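Local coordinates for calcium-dependent protein kinase, putative (Plasmodium falciparum, PDB 3MSE), which probably phosphorylates serine and threonine side chains of other proteins in a calcium-dependent way, with this C-terminal piece carrying its calcium-binding EF-hands, at residues Y124-K127 with S128-V131; L139-N142 with D143-F147; S168-E171 with F172-M176. All blocks are in the same frame, centred on the assembly; numbering follows the deposited sequence.

Overall arrangement
From the N terminus, the long helix 18-48 links the part around the second calcium with the first calcium-binding loop. All three contacts lie far from that loop, around the second calcium. Each is local, closes a single turn at the start of a helix, and follows the last without nesting or crossing. Interaction 1 joins the end of the calcium loop to helix 127-133. Interaction 2 opens helix 141-152, which packs on helix 127-133. Interaction 3 opens helix 169-177, whose F172 reaches I125 of the calcium loop. Y175 of interaction 3 meets F147 of interaction 2, tying the last two helices together. Helix 18-48 lies against both of them.

Interaction 1 (Y124-K127 with S128-V131). With CA (calcium ion), chain B.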
loop_
_atom_site.group_PDB
_atom_site.type_symbol
_atom_site.label_atom_id
_atom_site.label_comp_id
_atom_site.label_asym_id
_atom_site.label_seq_id
_atom_site.Cartn_x
_atom_site.Cartn_y
_atom_site.Cartn_z
ATOM N N TYR A 124 -21.436 -4.481 10.204
ATOM C CA TYR A 124 -21.086 -5.505 11.187
ATOM C C TYR A 124 -20.701 -6.817 10.516
ATOM O O TYR A 124 -21.347 -7.236 9.547
ATOM C CB TYR A 124 -22.245 -5.730 12.165
ATOM C CG TYR A 124 -22.419 -4.599 13.167
ATOM C CD1 TYR A 124 -21.803 -4.650 14.419
ATOM C CD2 TYR A 124 -23.196 -3.475 12.857
ATOM C CE1 TYR A 124 -21.950 -3.609 15.342
ATOM C CE2 TYR A 124 -23.349 -2.425 13.772
ATOM C CZ TYR A 124 -22.725 -2.499 15.012
ATOM O OH TYR A 124 -22.872 -1.468 15.919
ATOM N N ILE A 125 -19.652 -7.467 11.028
ATOM C CA ILE A 125 -19.309 -8.816 10.575
ATOM C C ILE A 125 -20.041 -9.854 11.424
ATOM O O ILE A 125 -19.712 -10.056 12.589
ATOM C CB ILE A 125 -17.771 -9.085 10.543
ATOM C CG1 ILE A 125 -17.119 -8.326 9.380
ATOM C CG2 ILE A 125 -17.482 -10.590 10.418
ATOM C CD1 ILE A 125 -15.591 -8.432 9.339
ATOM N N SER A 126 -21.038 -10.502 10.823
ATOM C CA SER A 126 -21.824 -11.532 11.500
ATOM C C SER A 126 -21.185 -12.898 11.346
ATOM O O SER A 126 -20.217 -13.080 10.597
ATOM C CB SER A 126 -23.260 -11.572 10.954
ATOM O OG SER A 126 -23.286 -11.805 9.548
ATOM N N LYS A 127 -21.735 -13.859 12.072
ATOM C CA LYS A 127 -21.351 -15.245 11.942
ATOM C C LYS A 127 -21.523 -15.719 10.486
ATOM O O LYS A 127 -20.642 -16.399 9.931
ATOM C CB LYS A 127 -22.191 -16.088 12.902
ATOM C CG LYS A 127 -21.545 -17.381 13.350
ATOM C CD LYS A 127 -22.014 -18.560 12.506
ATOM C CE LYS A 127 -21.361 -19.860 12.944
ATOM N NZ LYS A 127 -21.789 -20.283 14.307
ATOM N N SER A 128 -22.634 -15.330 9.861
ATOM C CA SER A 128 -22.906 -15.741 8.487
ATOM C C SER A 128 -21.937 -15.101 7.477
ATOM O O SER A 128 -21.646 -15.684 6.433
ATOM C CB SER A 128 -24.378 -15.494 8.103
ATOM O OG SER A 128 -24.591 -14.165 7.660
ATOM N N ASP A 129 -21.432 -13.911 7.785
ATOM C CA ASP A 129 -20.409 -13.297 6.939
ATOM C C ASP A 129 -19.101 -14.112 6.918
ATOM O O ASP A 129 -18.414 -14.178 5.883
ATOM C CB ASP A 129 -20.133 -11.872 7.393
ATOM C CG ASP A 129 -21.260 -10.916 7.040
ATOM O OD1 ASP A 129 -21.924 -11.108 5.994
ATOM O OD2 ASP A 129 -21.470 -9.961 7.800
ATOM N N ILE A 130 -18.784 -14.737 8.052
ATOM C CA ILE A 130 -17.597 -15.591 8.167
ATOM C C ILE A 130 -17.851 -16.952 7.538
ATOM O O ILE A 130 -16.976 -17.507 6.869
ATOM C CB ILE A 130 -17.129 -15.756 9.652
ATOM C CG1 ILE A 130 -16.736 -14.399 10.258
ATOM C CG2 ILE A 130 -15.966 -16.769 9.750
ATOM C CD1 ILE A 130 -15.556 -13.694 9.582
ATOM N N VAL A 131 -19.057 -17.492 7.736
ATOM C CA VAL A 131 -19.455 -18.721 7.042
ATOM C C VAL A 131 -19.267 -18.524 5.532
ATOM O O VAL A 131 -18.743 -19.397 4.824
ATOM C CB VAL A 131 -20.915 -19.130 7.387
ATOM C CG1 VAL A 131 -21.390 -20.331 6.527
ATOM C CG2 VAL A 131 -21.058 -19.451 8.878
HETATM CA CA CA B . -22.809 -7.851 7.762
HETATM O O HOH W 1 -23.973 -9.087 8.799
HETATM O O HOH W 2 -23.472 -8.705 5.723
#
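Y124 and D129 meet through a shared calcium ion. The main-chain O of Y124 lies 2.4 Å from the calcium, and D129 OD2 lies 2.5 Å from it. D118, D122 and two waters also bind the metal. This is the end of an EF-hand loop. D129 stands at its twelfth and last position, where a glutamate commonly gives both oxygens. Here the aspartate gives one. Its other oxygen, OD1, accepts a hydrogen bond from one metal-bound water, so the second half of the carboxylate reaches the ion indirectly.

Hydrogen bonds hold the carboxylate in place. The N-H of S126 points almost straight at D129 OD2, at 3.1 Å and 172°. It arrives on the anti side, 31° out of the carboxylate plane. OD2 thus serves the metal and the backbone together. S126 is the N-cap of helix 127-133. Its chi1 of 58° turns OG toward the other metal-bound water, to which it bonds at 2.9 Å, and toward S128. A weak 3.3 Å bond links it to S128 OG. I130 N bonds only weakly to S126 O. The next helical bond, V131 N to K127 O, is sound at 2.9 Å.

Apolar contacts are few. I125 CG2 meets I130 CD1 at 3.7 Å, the two branches crossing at a slant on the buried side. On the outer side, K127 CD passes V131 CG2 at 3.9 Å, while its NZ bonds to N141.

I125 packs on F114 and I117 of helix 109-117 and pairs by backbone with I167. I130 fits against I144, F147 and F148 of helix 141-152. I125 thus ties the end of the loop to helix 109-117, and I130 ties helix 127-133 to helix 141-152.

Interaction 2 (L139-N142 with D143-F147); sequences LDNN and DIDNF
A capping box formed by D140 and D143 starts helix 141-152. D140 is the N-cap. Its backbone N-H gives a nearly straight bond to D143 OD2, 3.0 Å long with an angle of 173°, using the anti lone pair of that oxygen. The return bond, from D143 N to D140 OD1, is weak at 3.4 Å. N142 N also reaches D140 OD1 weakly, so two N-H groups of the first turn share this one oxygen.

The box brings two acids together. D140 OD1 and D143 OD2 are 3.0 Å apart, and their carboxylate planes differ by only 8°. If both are charged, they would repel. The N-H groups around them and the positive end of the helix probably offset much of that cost. One of the two acids may also hold a proton more readily than usual.

L139 stands just before the cap. Its CB lies 3.7 Å from D143 OD2, while its side chain also touches N18 and I22 of helix 18-48. I144 faces inward, toward helix 127-133. Its CG1 is turned anti to its own carbonyl carbon (chi1 -63°), which lays it 3.4 Å from D140 O.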
loop_
_atom_site.group_PDB
_atom_site.type_symbol
_atom_site.label_atom_id
_atom_site.label_comp_id
_atom_site.label_asym_id
_atom_site.label_seq_id
_atom_site.Cartn_x
_atom_site.Cartn_y
_atom_site.Cartn_z
ATOM N N LEU A 139 -12.818 -25.620 6.404
ATOM C CA LEU A 139 -13.189 -25.164 7.758
ATOM C C LEU A 139 -14.680 -25.296 8.085
ATOM O O LEU A 139 -15.527 -25.230 7.190
ATOM C CB LEU A 139 -12.782 -23.699 7.971
ATOM C CG LEU A 139 -11.400 -23.213 7.538
ATOM C CD1 LEU A 139 -11.366 -21.696 7.627
ATOM C CD2 LEU A 139 -10.305 -23.833 8.397
ATOM N N ASP A 140 -14.984 -25.438 9.377
ATOM C CA ASP A 140 -16.343 -25.711 9.855
ATOM C C ASP A 140 -16.770 -24.738 10.960
ATOM O O ASP A 140 -16.121 -23.710 11.176
ATOM C CB ASP A 140 -16.453 -27.168 10.344
ATOM C CG ASP A 140 -15.461 -27.504 11.485
ATOM O OD1 ASP A 140 -15.129 -26.633 12.331
ATOM O OD2 ASP A 140 -15.019 -28.671 11.533
ATOM N N ASN A 141 -17.845 -25.077 11.672
ATOM C CA ASN A 141 -18.404 -24.188 12.698
ATOM C C ASN A 141 -17.560 -24.014 13.974
ATOM O O ASN A 141 -17.631 -22.961 14.628
ATOM C CB ASN A 141 -19.826 -24.615 13.068
ATOM C CG ASN A 141 -20.768 -23.437 13.141
ATOM O OD1 ASN A 141 -21.176 -23.013 14.227
ATOM N ND2 ASN A 141 -21.098 -22.875 11.975
ATOM N N ASN A 142 -16.782 -25.044 14.322
ATOM C CA ASN A 142 -15.844 -24.985 15.452
ATOM C C ASN A 142 -14.802 -23.878 15.259
ATOM O O ASN A 142 -14.586 -23.040 16.138
ATOM C CB ASN A 142 -15.146 -26.341 15.627
ATOM C CG ASN A 142 -14.307 -26.415 16.904
ATOM O OD1 ASN A 142 -14.748 -25.996 17.982
ATOM N ND2 ASN A 142 -13.091 -26.961 16.784
ATOM N N ASP A 143 -14.186 -23.872 14.083
ATOM C CA ASP A 143 -13.202 -22.866 13.716
ATOM C C ASP A 143 -13.780 -21.448 13.810
ATOM O O ASP A 143 -13.139 -20.541 14.348
ATOM C CB ASP A 143 -12.683 -23.151 12.301
ATOM C CG ASP A 143 -12.128 -24.573 12.149
ATOM O OD1 ASP A 143 -11.191 -24.929 12.906
ATOM O OD2 ASP A 143 -12.619 -25.332 11.273
ATOM N N ILE A 144 -15.001 -21.271 13.306
ATOM C CA ILE A 144 -15.631 -19.952 13.264
ATOM C C ILE A 144 -15.863 -19.404 14.669
ATOM O O ILE A 144 -15.569 -18.239 14.938
ATOM C CB ILE A 144 -16.952 -19.954 12.439
ATOM C CG1 ILE A 144 -16.661 -20.322 10.976
ATOM C CG2 ILE A 144 -17.642 -18.597 12.519
ATOM C CD1 ILE A 144 -17.869 -20.748 10.182
ATOM N N ASP A 145 -16.395 -20.249 15.553
ATOM C CA ASP A 145 -16.671 -19.858 16.944
ATOM C C ASP A 145 -15.415 -19.404 17.671
ATOM O O ASP A 145 -15.445 -18.390 18.354
ATOM C CB ASP A 145 -17.346 -20.994 17.721
ATOM C CG ASP A 145 -18.836 -21.075 17.461
ATOM O OD1 ASP A 145 -19.469 -20.014 17.273
ATOM O OD2 ASP A 145 -19.370 -22.203 17.439
ATOM N N ASN A 146 -14.327 -20.161 17.513
ATOM C CA ASN A 146 -12.999 -19.769 18.007
ATOM C C ASN A 146 -12.614 -18.357 17.580
ATOM O O ASN A 146 -12.150 -17.557 18.400
ATOM C CB ASN A 146 -11.925 -20.745 17.520
ATOM C CG ASN A 146 -12.084 -22.137 18.109
ATOM O OD1 ASN A 146 -12.858 -22.345 19.054
ATOM N ND2 ASN A 146 -11.339 -23.104 17.559
ATOM N N PHE A 147 -12.820 -18.050 16.300
ATOM C CA PHE A 147 -12.464 -16.740 15.771
ATOM C C PHE A 147 -13.239 -15.607 16.456
ATOM O O PHE A 147 -12.660 -14.560 16.771
ATOM C CB PHE A 147 -12.626 -16.701 14.248
ATOM C CG PHE A 147 -12.547 -15.321 13.662
ATOM C CD1 PHE A 147 -13.707 -14.650 13.282
ATOM C CD2 PHE A 147 -11.320 -14.687 13.496
ATOM C CE1 PHE A 147 -13.645 -13.372 12.743
ATOM C CE2 PHE A 147 -11.245 -13.408 12.959
ATOM C CZ PHE A 147 -12.417 -12.747 12.580
#

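Interaction 3 (S168-E171 with F172-M176); sequences SFQE and FKDYM
F169 O accepts a short bond from K173 N, 2.7 Å long with an angle of 163°. It belongs to the first turn of helix 169-177. Just before it, F172 N bonds to S168 O at 2.9 Å.

S168 and E171 form a capping box. S168 OG, at the N-cap, takes a bond of 3.1 Å from E171 N. The E171 chain runs on extended past CG, and its OE2 reaches back to accept S168 N at 3.1 Å, met on the anti side and 35° out of the carboxylate plane.

Side chains one turn apart pack along the helix. CG of F169 is anti to the backbone N (chi1 174°), which places its ring beside K173. CB of K173 lies over one ring face, offset toward the rim. Its CE is 3.8 Å from F169 CE1, and Q170 OE1 is 3.7 Å from the same CE. K111 makes a cation-pi contact with the F169 ring. F169 CD2 meets F172 CD1 at 4.1 Å, and F172 turns inward, edge-to-face with F114 and against I125 of the calcium loop.

The chemistry is split by side. Backbone bonds and the serine-glutamate pair fix where the helix begins. The buried F172 anchors it to the EF-hand core, while Q170 and K173 lie side by side on a more exposed side.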
loop_
_atom_site.group_PDB
_atom_site.type_symbol
_atom_site.label_atom_id
_atom_site.label_comp_id
_atom_site.label_asym_id
_atom_site.label_seq_id
_atom_site.Cartn_x
_atom_site.Cartn_y
_atom_site.Cartn_z
ATOM N N SER A 168 -17.798 -5.073 14.939
ATOM C CA SER A 168 -17.698 -3.736 14.354
ATOM C C SER A 168 -16.332 -3.584 13.697
ATOM O O SER A 168 -15.444 -4.404 13.924
ATOM C CB SER A 168 -17.846 -2.670 15.444
ATOM O OG SER A 168 -16.659 -2.584 16.224
ATOM N N PHE A 169 -16.149 -2.525 12.909
ATOM C CA PHE A 169 -14.857 -2.288 12.296
ATOM C C PHE A 169 -13.775 -2.094 13.343
ATOM O O PHE A 169 -12.642 -2.534 13.150
ATOM C CB PHE A 169 -14.856 -1.108 11.321
ATOM C CG PHE A 169 -13.483 -0.787 10.800
ATOM C CD1 PHE A 169 -12.852 0.403 11.148
ATOM C CD2 PHE A 169 -12.785 -1.717 10.029
ATOM C CE1 PHE A 169 -11.568 0.688 10.700
ATOM C CE2 PHE A 169 -11.497 -1.450 9.581
ATOM C CZ PHE A 169 -10.887 -0.239 9.913
ATOM N N GLN A 170 -14.131 -1.433 14.443
ATOM C CA GLN A 170 -13.179 -1.127 15.506
ATOM C C GLN A 170 -12.688 -2.399 16.198
ATOM O O GLN A 170 -11.492 -2.554 16.426
ATOM C CB GLN A 170 -13.779 -0.131 16.518
ATOM C CG GLN A 170 -12.737 0.678 17.301
ATOM C CD GLN A 170 -11.860 1.547 16.404
ATOM O OE1 GLN A 170 -10.638 1.534 16.523
ATOM N NE2 GLN A 170 -12.482 2.292 15.490
ATOM N N GLU A 171 -13.615 -3.301 16.511
ATOM C CA GLU A 171 -13.279 -4.598 17.114
ATOM C C GLU A 171 -12.505 -5.490 16.139
ATOM O O GLU A 171 -11.621 -6.248 16.546
ATOM C CB GLU A 171 -14.539 -5.327 17.557
ATOM C CG GLU A 171 -15.414 -4.559 18.534
ATOM C CD GLU A 171 -16.741 -5.257 18.781
ATOM O OE1 GLU A 171 -17.256 -5.185 19.919
ATOM O OE2 GLU A 171 -17.269 -5.889 17.837
ATOM N N PHE A 172 -12.854 -5.386 14.856
ATOM C CA PHE A 172 -12.150 -6.087 13.789
ATOM C C PHE A 172 -10.715 -5.582 13.726
ATOM O O PHE A 172 -9.767 -6.369 13.776
ATOM C CB PHE A 172 -12.856 -5.857 12.450
ATOM C CG PHE A 172 -12.103 -6.381 11.264
ATOM C CD1 PHE A 172 -11.403 -5.517 10.437
ATOM C CD2 PHE A 172 -12.096 -7.749 10.969
ATOM C CE1 PHE A 172 -10.703 -6.000 9.323
ATOM C CE2 PHE A 172 -11.402 -8.246 9.863
ATOM C CZ PHE A 172 -10.704 -7.375 9.040
ATOM N N LYS A 173 -10.575 -4.260 13.637
ATOM C CA LYS A 173 -9.283 -3.592 13.554
ATOM C C LYS A 173 -8.420 -3.904 14.767
ATOM O O LYS A 173 -7.234 -4.191 14.635
ATOM C CB LYS A 173 -9.474 -2.076 13.433
ATOM C CG LYS A 173 -8.184 -1.294 13.196
ATOM C CD LYS A 173 -8.157 -0.012 14.012
ATOM C CE LYS A 173 -8.787 1.174 13.286
ATOM N NZ LYS A 173 -7.753 2.074 12.678
ATOM N N ASP A 174 -9.028 -3.842 15.947
ATOM C CA ASP A 174 -8.318 -4.101 17.194
ATOM C C ASP A 174 -7.811 -5.533 17.246
ATOM O O ASP A 174 -6.679 -5.768 17.670
ATOM C CB ASP A 174 -9.205 -3.813 18.410
ATOM C CG ASP A 174 -9.430 -2.313 18.645
ATOM O OD1 ASP A 174 -8.736 -1.473 18.026
ATOM O OD2 ASP A 174 -10.322 -1.979 19.456
ATOM N N TYR A 175 -8.633 -6.495 16.812
ATOM C CA TYR A 175 -8.154 -7.881 16.789
ATOM C C TYR A 175 -6.984 -8.070 15.823
ATOM O O TYR A 175 -5.955 -8.631 16.197
ATOM C CB TYR A 175 -9.257 -8.908 16.504
ATOM C CG TYR A 175 -8.681 -10.304 16.362
ATOM C CD1 TYR A 175 -8.303 -11.040 17.483
ATOM C CD2 TYR A 175 -8.474 -10.871 15.097
ATOM C CE1 TYR A 175 -7.748 -12.318 17.356
ATOM C CE2 TYR A 175 -7.923 -12.143 14.954
ATOM C CZ TYR A 175 -7.566 -12.862 16.087
ATOM O OH TYR A 175 -7.018 -14.120 15.945
ATOM N N MET A 176 -7.141 -7.601 14.585
ATOM C CA MET A 176 -6.112 -7.834 13.573
ATOM C C MET A 176 -4.783 -7.217 13.999
ATOM O O MET A 176 -3.736 -7.861 13.889
ATOM C CB MET A 176 -6.547 -7.320 12.199
ATOM C CG MET A 176 -7.723 -8.089 11.579
ATOM S SD MET A 176 -7.419 -9.862 11.330
ATOM C CE MET A 176 -6.045 -9.807 10.189
#